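Local coordinates for protein condensin complex subunit 3 (Schizosaccharomyces pombe, PDB 5OQR) that serves as a regulatory subunit of the condensin complex, which is required to convert interphase chromatin into condensed, mitotic-like chromosomes, at residues 457-462 / 500-505; 365-370 / 403-408; 5-10 / 59-64; 729-734 / 767-772. One frame throughout, in Å; residues are numbered along the deposited sequence.

Contact 1 (457-462 / 500-505)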
loop_
_atom_site.group_PDB
_atom_site.type_symbol
_atom_site.label_atom_id
_atom_site.label_comp_id
_atom_site.label_asym_id
_atom_site.label_seq_id
_atom_site.Cartn_x
_atom_site.Cartn_y
_atom_site.Cartn_z
ATOM N N PHE A 457 -29.556 -13.918 -25.800
ATOM C CA PHE A 457 -29.266 -12.528 -25.465
ATOM C C PHE A 457 -30.431 -11.887 -24.727
ATOM O O PHE A 457 -30.233 -11.116 -23.782
ATOM C CB PHE A 457 -28.951 -11.734 -26.733
ATOM C CG PHE A 457 -27.594 -12.014 -27.307
ATOM C CD1 PHE A 457 -26.455 -11.520 -26.693
ATOM C CD2 PHE A 457 -27.456 -12.759 -28.466
ATOM C CE1 PHE A 457 -25.205 -11.770 -27.218
ATOM C CE2 PHE A 457 -26.208 -13.011 -28.997
ATOM C CZ PHE A 457 -25.080 -12.517 -28.371
ATOM N N ASN A 458 -31.656 -12.196 -25.148
ATOM C CA ASN A 458 -32.828 -11.599 -24.520
ATOM C C ASN A 458 -32.978 -12.073 -23.080
ATOM O O ASN A 458 -33.193 -11.265 -22.170
ATOM C CB ASN A 458 -34.081 -11.934 -25.331
ATOM C CG ASN A 458 -35.354 -11.455 -24.663
ATOM O OD1 ASN A 458 -36.115 -12.248 -24.110
ATOM N ND2 ASN A 458 -35.588 -10.149 -24.703
ATOM N N GLU A 459 -32.858 -13.381 -22.853
ATOM C CA GLU A 459 -33.037 -13.911 -21.508
ATOM C C GLU A 459 -31.945 -13.414 -20.568
ATOM O O GLU A 459 -32.219 -13.096 -19.406
ATOM C CB GLU A 459 -33.059 -15.438 -21.547
ATOM C CG GLU A 459 -33.682 -16.072 -20.315
ATOM C CD GLU A 459 -33.868 -17.568 -20.461
ATOM O OE1 GLU A 459 -33.446 -18.119 -21.500
ATOM O OE2 GLU A 459 -34.437 -18.192 -19.540
ATOM N N LEU A 460 -30.703 -13.339 -21.049
ATOM C CA LEU A 460 -29.623 -12.836 -20.209
ATOM C C LEU A 460 -29.837 -11.378 -19.831
ATOM O O LEU A 460 -29.467 -10.966 -18.727
ATOM C CB LEU A 460 -28.281 -13.006 -20.917
ATOM C CG LEU A 460 -27.705 -14.421 -20.932
ATOM C CD1 LEU A 460 -26.491 -14.484 -21.838
ATOM C CD2 LEU A 460 -27.338 -14.875 -19.526
ATOM N N ARG A 461 -30.419 -10.582 -20.726
ATOM C CA ARG A 461 -30.736 -9.202 -20.371
ATOM C C ARG A 461 -31.842 -9.152 -19.328
ATOM O O ARG A 461 -31.804 -8.323 -18.414
ATOM C CB ARG A 461 -31.144 -8.413 -21.613
ATOM C CG ARG A 461 -31.226 -6.911 -21.375
ATOM C CD ARG A 461 -31.954 -6.199 -22.500
ATOM N NE ARG A 461 -31.607 -6.752 -23.803
ATOM C CZ ARG A 461 -30.437 -6.570 -24.405
ATOM N NH1 ARG A 461 -30.214 -7.116 -25.592
ATOM N NH2 ARG A 461 -29.487 -5.852 -23.820
ATOM N N CYS A 462 -32.838 -10.029 -19.451
ATOM C CA CYS A 462 -33.905 -10.079 -18.460
ATOM C C CYS A 462 -33.348 -10.425 -17.088
ATOM O O CYS A 462 -33.597 -9.717 -16.108
ATOM C CB CYS A 462 -34.970 -11.091 -18.884
ATOM S SG CYS A 462 -35.970 -10.568 -20.288
ATOM N N LEU A 500 -25.103 -23.011 -20.096
ATOM C CA LEU A 500 -24.267 -22.686 -18.944
ATOM C C LEU A 500 -24.378 -21.225 -18.527
ATOM O O LEU A 500 -24.549 -20.962 -17.324
ATOM C CB LEU A 500 -22.817 -23.072 -19.249
ATOM C CG LEU A 500 -21.819 -22.935 -18.100
ATOM C CD1 LEU A 500 -20.943 -24.171 -18.016
ATOM C CD2 LEU A 500 -20.970 -21.694 -18.284
ATOM N N PRO A 501 -24.297 -20.243 -19.429
ATOM C CA PRO A 501 -24.374 -18.844 -18.973
ATOM C C PRO A 501 -25.680 -18.510 -18.277
ATOM O O PRO A 501 -25.681 -17.762 -17.292
ATOM C CB PRO A 501 -24.203 -18.041 -20.271
ATOM C CG PRO A 501 -23.635 -18.992 -21.260
ATOM C CD PRO A 501 -24.144 -20.337 -20.889
ATOM N N ILE A 502 -26.801 -19.036 -18.769
ATOM C CA ILE A 502 -28.091 -18.745 -18.155
ATOM C C ILE A 502 -28.170 -19.365 -16.768
ATOM O O ILE A 502 -28.660 -18.741 -15.821
ATOM C CB ILE A 502 -29.230 -19.236 -19.069
ATOM C CG1 ILE A 502 -29.254 -18.412 -20.359
ATOM C CG2 ILE A 502 -30.580 -19.146 -18.358
ATOM C CD1 ILE A 502 -30.164 -18.968 -21.433
ATOM N N ARG A 503 -27.688 -20.600 -16.625
ATOM C CA ARG A 503 -27.714 -21.259 -15.324
ATOM C C ARG A 503 -26.906 -20.480 -14.296
ATOM O O ARG A 503 -27.349 -20.296 -13.157
ATOM C CB ARG A 503 -27.175 -22.679 -15.456
ATOM C CG ARG A 503 -27.420 -23.555 -14.248
ATOM C CD ARG A 503 -26.438 -24.702 -14.222
ATOM N NE ARG A 503 -26.238 -25.264 -15.556
ATOM C CZ ARG A 503 -25.198 -26.012 -15.908
ATOM N NH1 ARG A 503 -24.244 -26.293 -15.029
ATOM N NH2 ARG A 503 -25.106 -26.475 -17.147
ATOM N N GLU A 504 -25.714 -20.021 -14.675
ATOM C CA GLU A 504 -24.900 -19.238 -13.754
ATOM C C GLU A 504 -25.597 -17.938 -13.377
ATOM O O GLU A 504 -25.594 -17.541 -12.207
ATOM C CB GLU A 504 -23.532 -18.957 -14.373
ATOM C CG GLU A 504 -22.675 -20.198 -14.543
ATOM C CD GLU A 504 -21.323 -19.900 -15.163
ATOM O OE1 GLU A 504 -21.094 -18.741 -15.571
ATOM O OE2 GLU A 504 -20.488 -20.825 -15.239
ATOM N N LYS A 505 -26.203 -17.263 -14.353
ATOM C CA LYS A 505 -26.908 -16.020 -14.064
ATOM C C LYS A 505 -28.145 -16.281 -13.213
ATOM O O LYS A 505 -28.484 -15.476 -12.339
ATOM C CB LYS A 505 -27.282 -15.321 -15.369
ATOM C CG LYS A 505 -28.037 -14.013 -15.191
ATOM C CD LYS A 505 -27.172 -12.909 -14.600
ATOM C CE LYS A 505 -26.098 -12.444 -15.567
ATOM N NZ LYS A 505 -26.666 -11.992 -16.869
#

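Contact 2 (365-370 / 403-408)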
loop_
_atom_site.group_PDB
_atom_site.type_symbol
_atom_site.label_atom_id
_atom_site.label_comp_id
_atom_site.label_asym_id
_atom_site.label_seq_id
_atom_site.Cartn_x
_atom_site.Cartn_y
_atom_site.Cartn_z
ATOM N N GLN A 365 -21.130 8.850 -16.590
ATOM C CA GLN A 365 -20.894 10.044 -15.784
ATOM C C GLN A 365 -22.189 10.799 -15.517
ATOM O O GLN A 365 -22.399 11.310 -14.410
ATOM C CB GLN A 365 -19.875 10.949 -16.478
ATOM C CG GLN A 365 -18.529 10.290 -16.738
ATOM C CD GLN A 365 -18.015 9.521 -15.536
ATOM O OE1 GLN A 365 -18.075 10.002 -14.407
ATOM N NE2 GLN A 365 -17.523 8.312 -15.771
ATOM N N LEU A 366 -23.071 10.885 -16.514
ATOM C CA LEU A 366 -24.317 11.620 -16.332
ATOM C C LEU A 366 -25.228 10.924 -15.331
ATOM O O LEU A 366 -25.922 11.583 -14.550
ATOM C CB LEU A 366 -25.025 11.791 -17.677
ATOM C CG LEU A 366 -24.293 12.617 -18.736
ATOM C CD1 LEU A 366 -25.123 12.695 -20.004
ATOM C CD2 LEU A 366 -23.973 14.012 -18.225
ATOM N N LEU A 367 -25.245 9.593 -15.339
ATOM C CA LEU A 367 -26.030 8.863 -14.350
ATOM C C LEU A 367 -25.495 9.099 -12.942
ATOM O O LEU A 367 -26.272 9.197 -11.986
ATOM C CB LEU A 367 -26.030 7.373 -14.684
ATOM C CG LEU A 367 -26.805 6.983 -15.942
ATOM C CD1 LEU A 367 -26.473 5.562 -16.363
ATOM C CD2 LEU A 367 -28.298 7.132 -15.708
ATOM N N TYR A 368 -24.171 9.187 -12.794
ATOM C CA TYR A 368 -23.596 9.482 -11.486
ATOM C C TYR A 368 -24.032 10.852 -10.994
ATOM O O TYR A 368 -24.370 11.018 -9.816
ATOM C CB TYR A 368 -22.069 9.402 -11.546
ATOM C CG TYR A 368 -21.513 8.004 -11.412
ATOM C CD1 TYR A 368 -21.886 7.187 -10.355
ATOM C CD2 TYR A 368 -20.618 7.499 -12.342
ATOM C CE1 TYR A 368 -21.383 5.909 -10.227
ATOM C CE2 TYR A 368 -20.111 6.224 -12.226
ATOM C CZ TYR A 368 -20.496 5.433 -11.165
ATOM O OH TYR A 368 -19.994 4.158 -11.042
ATOM N N ILE A 369 -24.023 11.850 -11.877
ATOM C CA ILE A 369 -24.531 13.166 -11.507
ATOM C C ILE A 369 -25.991 13.068 -11.095
ATOM O O ILE A 369 -26.426 13.718 -10.138
ATOM C CB ILE A 369 -24.336 14.160 -12.666
ATOM C CG1 ILE A 369 -22.848 14.314 -12.985
ATOM C CG2 ILE A 369 -24.936 15.515 -12.314
ATOM C CD1 ILE A 369 -22.568 15.008 -14.294
ATOM N N GLY A 370 -26.768 12.248 -11.801
ATOM C CA GLY A 370 -28.179 12.125 -11.484
ATOM C C GLY A 370 -28.420 11.422 -10.164
ATOM O O GLY A 370 -29.316 11.799 -9.406
ATOM N N SER A 403 -26.883 -1.418 -14.535
ATOM C CA SER A 403 -26.938 -1.290 -13.083
ATOM C C SER A 403 -27.223 0.147 -12.669
ATOM O O SER A 403 -28.095 0.403 -11.832
ATOM C CB SER A 403 -25.627 -1.778 -12.471
ATOM O OG SER A 403 -25.308 -3.076 -12.937
ATOM N N LEU A 404 -26.490 1.103 -13.240
ATOM C CA LEU A 404 -26.704 2.502 -12.891
ATOM C C LEU A 404 -28.091 2.981 -13.300
ATOM O O LEU A 404 -28.687 3.812 -12.606
ATOM C CB LEU A 404 -25.627 3.370 -13.540
ATOM C CG LEU A 404 -24.206 3.177 -13.008
ATOM C CD1 LEU A 404 -23.230 4.025 -13.801
ATOM C CD2 LEU A 404 -24.117 3.520 -11.529
ATOM N N HIS A 405 -28.620 2.476 -14.415
ATOM C CA HIS A 405 -29.977 2.834 -14.815
ATOM C C HIS A 405 -30.991 2.354 -13.790
ATOM O O HIS A 405 -31.864 3.113 -13.357
ATOM C CB HIS A 405 -30.294 2.246 -16.189
ATOM C CG HIS A 405 -29.850 3.104 -17.330
ATOM N ND1 HIS A 405 -28.637 2.937 -17.961
ATOM C CD2 HIS A 405 -30.456 4.142 -17.950
ATOM C CE1 HIS A 405 -28.517 3.833 -18.923
ATOM N NE2 HIS A 405 -29.606 4.577 -18.936
ATOM N N ILE A 406 -30.895 1.084 -13.396
ATOM C CA ILE A 406 -31.843 0.523 -12.443
ATOM C C ILE A 406 -31.623 1.103 -11.053
ATOM O O ILE A 406 -32.573 1.249 -10.276
ATOM C CB ILE A 406 -31.738 -1.011 -12.454
ATOM C CG1 ILE A 406 -32.193 -1.542 -13.817
ATOM C CG2 ILE A 406 -32.564 -1.623 -11.319
ATOM C CD1 ILE A 406 -32.027 -3.032 -14.013
ATOM N N GLU A 407 -30.379 1.440 -10.711
ATOM C CA GLU A 407 -30.116 2.085 -9.429
ATOM C C GLU A 407 -30.725 3.480 -9.385
ATOM O O GLU A 407 -31.323 3.873 -8.378
ATOM C CB GLU A 407 -28.609 2.144 -9.183
ATOM C CG GLU A 407 -28.206 2.829 -7.893
ATOM C CD GLU A 407 -26.702 2.839 -7.688
ATOM O OE1 GLU A 407 -25.989 2.177 -8.472
ATOM O OE2 GLU A 407 -26.234 3.510 -6.745
ATOM N N LEU A 408 -30.584 4.242 -10.471
ATOM C CA LEU A 408 -31.194 5.564 -10.542
ATOM C C LEU A 408 -32.713 5.474 -10.589
ATOM O O LEU A 408 -33.404 6.342 -10.048
ATOM C CB LEU A 408 -30.656 6.306 -11.764
ATOM C CG LEU A 408 -31.172 7.714 -12.052
ATOM C CD1 LEU A 408 -30.892 8.655 -10.902
ATOM C CD2 LEU A 408 -30.534 8.228 -13.330
#

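Contact 3 (5-10 / 59-64)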
loop_
_atom_site.group_PDB
_atom_site.type_symbol
_atom_site.label_atom_id
_atom_site.label_comp_id
_atom_site.label_asym_id
_atom_site.label_seq_id
_atom_site.Cartn_x
_atom_site.Cartn_y
_atom_site.Cartn_z
ATOM N N GLN A 5 46.130 28.172 9.252
ATOM C CA GLN A 5 45.286 28.837 10.239
ATOM C C GLN A 5 44.127 29.579 9.589
ATOM O O GLN A 5 43.074 29.737 10.217
ATOM C CB GLN A 5 46.114 29.802 11.088
ATOM C CG GLN A 5 46.929 29.114 12.176
ATOM C CD GLN A 5 47.255 30.036 13.334
ATOM O OE1 GLN A 5 46.878 31.207 13.338
ATOM N NE2 GLN A 5 47.955 29.508 14.331
ATOM N N ILE A 6 44.297 30.051 8.352
ATOM C CA ILE A 6 43.155 30.567 7.601
ATOM C C ILE A 6 42.063 29.510 7.553
ATOM O O ILE A 6 40.885 29.786 7.806
ATOM C CB ILE A 6 43.579 30.991 6.182
ATOM C CG1 ILE A 6 44.669 32.065 6.234
ATOM C CG2 ILE A 6 42.371 31.510 5.402
ATOM C CD1 ILE A 6 45.304 32.348 4.888
ATOM N N ILE A 7 42.451 28.274 7.235
ATOM C CA ILE A 7 41.493 27.173 7.179
ATOM C C ILE A 7 40.891 26.928 8.556
ATOM O O ILE A 7 39.669 26.819 8.710
ATOM C CB ILE A 7 42.174 25.911 6.619
ATOM C CG1 ILE A 7 42.651 26.175 5.187
ATOM C CG2 ILE A 7 41.222 24.722 6.667
ATOM C CD1 ILE A 7 43.386 25.020 4.542
ATOM N N SER A 8 41.743 26.839 9.581
ATOM C CA SER A 8 41.251 26.646 10.939
ATOM C C SER A 8 40.291 27.751 11.359
ATOM O O SER A 8 39.505 27.553 12.292
ATOM C CB SER A 8 42.424 26.575 11.918
ATOM O OG SER A 8 42.001 26.107 13.186
ATOM N N SER A 9 40.339 28.909 10.696
ATOM C CA SER A 9 39.418 29.995 11.007
ATOM C C SER A 9 38.074 29.826 10.311
ATOM O O SER A 9 37.046 30.247 10.854
ATOM C CB SER A 9 40.042 31.335 10.623
ATOM O OG SER A 9 40.499 31.318 9.282
ATOM N N SER A 10 38.054 29.215 9.122
ATOM C CA SER A 10 36.791 28.868 8.478
ATOM C C SER A 10 36.004 27.842 9.280
ATOM O O SER A 10 34.872 27.516 8.909
ATOM C CB SER A 10 37.050 28.326 7.070
ATOM O OG SER A 10 37.371 26.947 7.107
ATOM N N ARG A 59 33.408 22.808 3.215
ATOM C CA ARG A 59 32.658 23.769 2.413
ATOM C C ARG A 59 33.545 24.929 1.985
ATOM O O ARG A 59 33.467 25.392 0.842
ATOM C CB ARG A 59 31.451 24.282 3.199
ATOM C CG ARG A 59 30.308 23.289 3.314
ATOM C CD ARG A 59 29.553 23.146 2.006
ATOM N NE ARG A 59 28.423 22.231 2.137
ATOM C CZ ARG A 59 27.274 22.539 2.729
ATOM N NH1 ARG A 59 27.093 23.743 3.257
ATOM N NH2 ARG A 59 26.303 21.639 2.801
ATOM N N PHE A 60 34.398 25.414 2.890
ATOM C CA PHE A 60 35.292 26.515 2.546
ATOM C C PHE A 60 36.227 26.132 1.408
ATOM O O PHE A 60 36.512 26.950 0.525
ATOM C CB PHE A 60 36.102 26.940 3.771
ATOM C CG PHE A 60 37.273 27.821 3.444
ATOM C CD1 PHE A 60 38.559 27.443 3.791
ATOM C CD2 PHE A 60 37.090 29.018 2.775
ATOM C CE1 PHE A 60 39.637 28.249 3.486
ATOM C CE2 PHE A 60 38.165 29.827 2.467
ATOM C CZ PHE A 60 39.439 29.442 2.822
ATOM N N LEU A 61 36.718 24.893 1.411
ATOM C CA LEU A 61 37.707 24.491 0.418
ATOM C C LEU A 61 37.085 24.394 -0.969
ATOM O O LEU A 61 37.591 24.990 -1.927
ATOM C CB LEU A 61 38.349 23.168 0.836
ATOM C CG LEU A 61 39.108 23.247 2.167
ATOM C CD1 LEU A 61 39.574 21.873 2.618
ATOM C CD2 LEU A 61 40.294 24.200 2.069
ATOM N N VAL A 62 35.978 23.659 -1.099
ATOM C CA VAL A 62 35.283 23.603 -2.384
ATOM C C VAL A 62 34.959 25.012 -2.860
ATOM O O VAL A 62 34.999 25.306 -4.061
ATOM C CB VAL A 62 34.013 22.736 -2.279
ATOM C CG1 VAL A 62 34.366 21.317 -1.867
ATOM C CG2 VAL A 62 33.013 23.345 -1.301
ATOM N N THR A 63 34.643 25.907 -1.923
ATOM C CA THR A 63 34.343 27.287 -2.285
ATOM C C THR A 63 35.576 27.985 -2.842
ATOM O O THR A 63 35.487 28.718 -3.834
ATOM C CB THR A 63 33.806 28.045 -1.071
ATOM O OG1 THR A 63 32.772 27.280 -0.442
ATOM C CG2 THR A 63 33.239 29.392 -1.487
ATOM N N PHE A 64 36.738 27.766 -2.222
ATOM C CA PHE A 64 37.951 28.435 -2.677
ATOM C C PHE A 64 38.426 27.876 -4.011
ATOM O O PHE A 64 38.878 28.631 -4.880
ATOM C CB PHE A 64 39.049 28.303 -1.625
ATOM C CG PHE A 64 40.383 28.808 -2.084
ATOM C CD1 PHE A 64 40.586 30.159 -2.309
ATOM C CD2 PHE A 64 41.435 27.935 -2.288
ATOM C CE1 PHE A 64 41.814 30.627 -2.732
ATOM C CE2 PHE A 64 42.665 28.398 -2.706
ATOM C CZ PHE A 64 42.854 29.747 -2.930
#

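Contact 4 (729-734 / 767-772)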
loop_
_atom_site.group_PDB
_atom_site.type_symbol
_atom_site.label_atom_id
_atom_site.label_comp_id
_atom_site.label_asym_id
_atom_site.label_seq_id
_atom_site.Cartn_x
_atom_site.Cartn_y
_atom_site.Cartn_z
ATOM N N PHE A 729 13.269 -22.899 20.024
ATOM C CA PHE A 729 12.633 -21.702 19.492
ATOM C C PHE A 729 11.423 -21.301 20.324
ATOM O O PHE A 729 11.193 -20.110 20.559
ATOM C CB PHE A 729 12.232 -21.926 18.036
ATOM C CG PHE A 729 11.546 -20.749 17.422
ATOM C CD1 PHE A 729 10.198 -20.796 17.125
ATOM C CD2 PHE A 729 12.245 -19.584 17.168
ATOM C CE1 PHE A 729 9.564 -19.707 16.569
ATOM C CE2 PHE A 729 11.617 -18.491 16.613
ATOM C CZ PHE A 729 10.275 -18.549 16.318
ATOM N N MET A 730 10.636 -22.277 20.779
ATOM C CA MET A 730 9.475 -21.954 21.599
ATOM C C MET A 730 9.885 -21.285 22.902
ATOM O O MET A 730 9.167 -20.414 23.404
ATOM C CB MET A 730 8.662 -23.218 21.879
ATOM C CG MET A 730 8.141 -23.910 20.629
ATOM S SD MET A 730 7.150 -22.835 19.570
ATOM C CE MET A 730 5.675 -22.639 20.563
ATOM N N ILE A 731 11.033 -21.674 23.462
ATOM C CA ILE A 731 11.530 -21.023 24.669
ATOM C C ILE A 731 11.994 -19.609 24.352
ATOM O O ILE A 731 11.832 -18.692 25.164
ATOM C CB ILE A 731 12.655 -21.867 25.301
ATOM C CG1 ILE A 731 12.082 -23.164 25.868
ATOM C CG2 ILE A 731 13.377 -21.094 26.410
ATOM C CD1 ILE A 731 13.126 -24.212 26.182
ATOM N N SER A 732 12.572 -19.410 23.166
ATOM C CA SER A 732 13.006 -18.080 22.750
ATOM C C SER A 732 11.889 -17.054 22.873
ATOM O O SER A 732 12.155 -15.873 23.123
ATOM C CB SER A 732 13.512 -18.126 21.309
ATOM O OG SER A 732 12.501 -18.592 20.433
ATOM N N LEU A 733 10.637 -17.480 22.706
ATOM C CA LEU A 733 9.526 -16.536 22.719
ATOM C C LEU A 733 9.261 -15.988 24.114
ATOM O O LEU A 733 8.801 -14.849 24.251
ATOM C CB LEU A 733 8.272 -17.209 22.165
ATOM C CG LEU A 733 8.468 -17.874 20.801
ATOM C CD1 LEU A 733 7.210 -18.602 20.383
ATOM C CD2 LEU A 733 8.876 -16.846 19.757
ATOM N N LEU A 734 9.541 -16.775 25.157
ATOM C CA LEU A 734 9.331 -16.301 26.521
ATOM C C LEU A 734 10.103 -15.018 26.792
ATOM O O LEU A 734 9.654 -14.179 27.579
ATOM C CB LEU A 734 9.739 -17.385 27.516
ATOM C CG LEU A 734 8.817 -18.602 27.583
ATOM C CD1 LEU A 734 9.544 -19.778 28.198
ATOM C CD2 LEU A 734 7.566 -18.279 28.379
ATOM N N SER A 767 22.573 -23.742 27.080
ATOM C CA SER A 767 22.823 -22.629 27.987
ATOM C C SER A 767 21.807 -21.510 27.793
ATOM O O SER A 767 21.212 -21.027 28.762
ATOM C CB SER A 767 24.242 -22.101 27.780
ATOM O OG SER A 767 25.203 -23.036 28.225
ATOM N N THR A 768 21.605 -21.074 26.548
ATOM C CA THR A 768 20.723 -19.937 26.306
ATOM C C THR A 768 19.292 -20.254 26.729
ATOM O O THR A 768 18.617 -19.414 27.334
ATOM C CB THR A 768 20.772 -19.525 24.834
ATOM O OG1 THR A 768 20.227 -20.568 24.018
ATOM C CG2 THR A 768 22.204 -19.242 24.402
ATOM N N SER A 769 18.814 -21.462 26.428
ATOM C CA SER A 769 17.499 -21.872 26.908
ATOM C C SER A 769 17.411 -21.738 28.422
ATOM O O SER A 769 16.508 -21.081 28.950
ATOM C CB SER A 769 17.207 -23.311 26.482
ATOM O OG SER A 769 17.332 -23.472 25.082
ATOM N N LEU A 770 18.356 -22.354 29.138
ATOM C CA LEU A 770 18.361 -22.272 30.594
ATOM C C LEU A 770 18.449 -20.832 31.074
ATOM O O LEU A 770 17.859 -20.484 32.101
ATOM C CB LEU A 770 19.525 -23.088 31.152
ATOM C CG LEU A 770 19.431 -24.595 30.916
ATOM C CD1 LEU A 770 20.802 -25.241 31.001
ATOM C CD2 LEU A 770 18.479 -25.223 31.918
ATOM N N SER A 771 19.175 -19.981 30.348
ATOM C CA SER A 771 19.299 -18.584 30.749
ATOM C C SER A 771 17.986 -17.835 30.552
ATOM O O SER A 771 17.617 -16.994 31.377
ATOM C CB SER A 771 20.424 -17.915 29.961
ATOM O OG SER A 771 20.679 -16.608 30.446
ATOM N N ILE A 772 17.269 -18.125 29.465
ATOM C CA ILE A 772 15.974 -17.493 29.242
ATOM C C ILE A 772 14.980 -17.935 30.307
ATOM O O ILE A 772 14.237 -17.115 30.860
ATOM C CB ILE A 772 15.461 -17.811 27.825
ATOM C CG1 ILE A 772 16.419 -17.254 26.772
ATOM C CG2 ILE A 772 14.065 -17.227 27.610
ATOM C CD1 ILE A 772 16.192 -17.819 25.388
#

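Contact 1 (457-462 / 500-505)
L460 and I502 meet with matching first torsions: CG of L460 (chi1 -76°) and CG1 of I502 (chi1 -67°) each lie anti to their own carbonyl carbon, beside the backbone N. From there methyl CD2 of L460 settles 4.1 Å from CG1 of I502, and the same CD2 lies 4.0 Å from the carbonyl O of P501. K505 starts differently, with CG anti to its backbone N, and then bends at every later torsion. Its NZ thereby curls back to 4.0 Å from L460 CD2, although the hydrogen bond of this ammonium goes to S464 OG, a hydroxyl that is also bonded to the carbonyl O of L460. Beyond I502, the extended chain of E459 crosses the isoleucine at about a right angle, bringing OE1 to 3.4 Å from I502 CD1, a carboxylate against a methyl rather than a polar pairing. I502 also touches L463 and, on helix 480-495, A494. The two segments run nearly parallel, 11° apart, with their axes 10.2 Å from each other. Such side-by-side packing of like-directed helices, with an intervening helix between them in the chain, is a hallmark of the HEAT-repeat solenoid; 500-505 belongs to the seventh repeat.

Contact 2 (365-370 / 403-408)
L404 is the first residue of 403-408 to meet the facing helix, and it does so with two parts. Its CB receives methyl CD1 of L367 at 3.7 Å, while its own two methyls reach the outer half of the Y368 ring: CD1 sits over one face, displaced toward the rim, and CD2 approaches Y368 CE1 to 3.9 Å. Y368 starts out from the backbone pointing away from this helix, and only its ring comes back to L404; the ring also makes a cation-pi contact with R315. An alanine in place of Y368 would probably leave the L404 methyls facing a gap and R315 without its aromatic partner. At H405 the same L367 CD1 lies over one face of the imidazole, 3.9 Å from the ring centroid and 23° off the normal, a CH-pi contact. The imidazole is fixed at both nitrogens, ND1 by the carbonyl O of L401 and NE2 by the hydroxyl of Y347. E407 takes a different course and forms a salt bridge with a basic side chain of another protein chain. L408, with CG anti to its backbone N (chi1 179°), presents CD2 to L367 CD2 and CD1 to the carbonyl carbon of G370, 3.8 Å away, where no side chain intervenes. No hydrogen bond links the segments, whose axes run 10.0 Å apart. Cohesion therefore rests on buried apolar packing around L367, and the imidazole drawn into it has both nitrogens satisfied by residues beyond the two segments.

Contact 3 (5-10 / 59-64)
S10 and I7, near the N-terminus of the chain, meet the ring of F60. CB of S10 lies 3.7 Å from F60 CG, and its OG stands 3.6 Å from F60 CD1, approaching the ring obliquely. I7 arrives at the ring edge, near its plane, with CG1 4.0 Å from F60 CE1; farther out along the same side chain, I7 CD1 meets L61 CD2 at 4.0 Å. I6 adds a more distant touch through CG2, 4.4 Å from F60 CZ. A second shell sets these groups. S10 OG sits between its backbone N and carbonyl carbon (chi1 83°), the crowded position, and from it donates to the carbonyl O of I7 at 2.8 Å, in the carbonyl plane and on a lone pair. An alanine in place of S10 would probably leave the I7 carbonyl without this donor and thin the packing beside F60 CD1. The phenylalanine is held in turn by H17, whose ring meets it edge-to-face, and by C21 on helix 17-24. I7 also reaches A40 and V57, and L61 reaches L41. Farther out, Q5 and S8 pack against another protein chain. The helix directions differ by 119°, in keeping with an N-terminal helix laid across helix 52-69, where the first HEAT repeat opens the alpha solenoid.

Contact 4 (729-734 / 767-772)
I772 and I731 form the close-packed part of this contact, their side chains meeting at a slant. The branch methyl CG2 of I772, placed anti to its backbone N, rests 3.6 Å from the carbonyl O of I731. The same I772 CG2 lies 4.1 Å from CG2 of I731, methyl to methyl, and also touches CB of L734 at 4.3 Å. I731 answers by leaning on the preceding turn of the other helix: its CG2 is 4.0 Å from the carbonyl O of S769, and its CD1 comes to 4.2 Å from S769 CB. This half is buried apart from I772 itself, which keeps some exposure. The other half is sparser. There I772 CD1 meets S732 only at its backbone, 4.1 Å from CA, because the serine directs its CB away from the facing helix. T768 touches nothing in 729-734; its hydroxyl and that of S769 are each bonded to a carboxylate oxygen of D766, and T768 OG1 also has a weak bond to K728 NZ, one residue before 729-734 on the facing helix. No hydrogen bond joins the segments, whose axes approach to 9.3 Å and cross at 34°. On its remaining sides, helix 725-736 is embedded among others: F729, M730 and L733 pack on helix 639-661, F729 and L733 also on helix 669-682, and L733 and L734 on helix 706-717. Helix 767-785 thus joins the stack of helices of the solenoid, in a chain without strands, as its last member in sequence.

Overall arrangement
The four contacts follow one another along the chain in the order 3, 2, 1, 4, each closing before the next opens, as expected of a solenoid built by successive short-range packing. Contacts 1 and 2 are close neighbours, with centres 23 Å apart and nearest atoms about 7 Å apart, yet they do not touch. The rest are widely spread: contact 3 lies 83 Å, centre to centre, from contact 1 and 71 Å from contact 2, across the chain's centre from both. Contact 4 stands 63 Å from contacts 1 and 2 and 57 Å from contact 3. The near-parallel pairs of contacts 1 and 2 differ from the steeply inclined helices of contact 3.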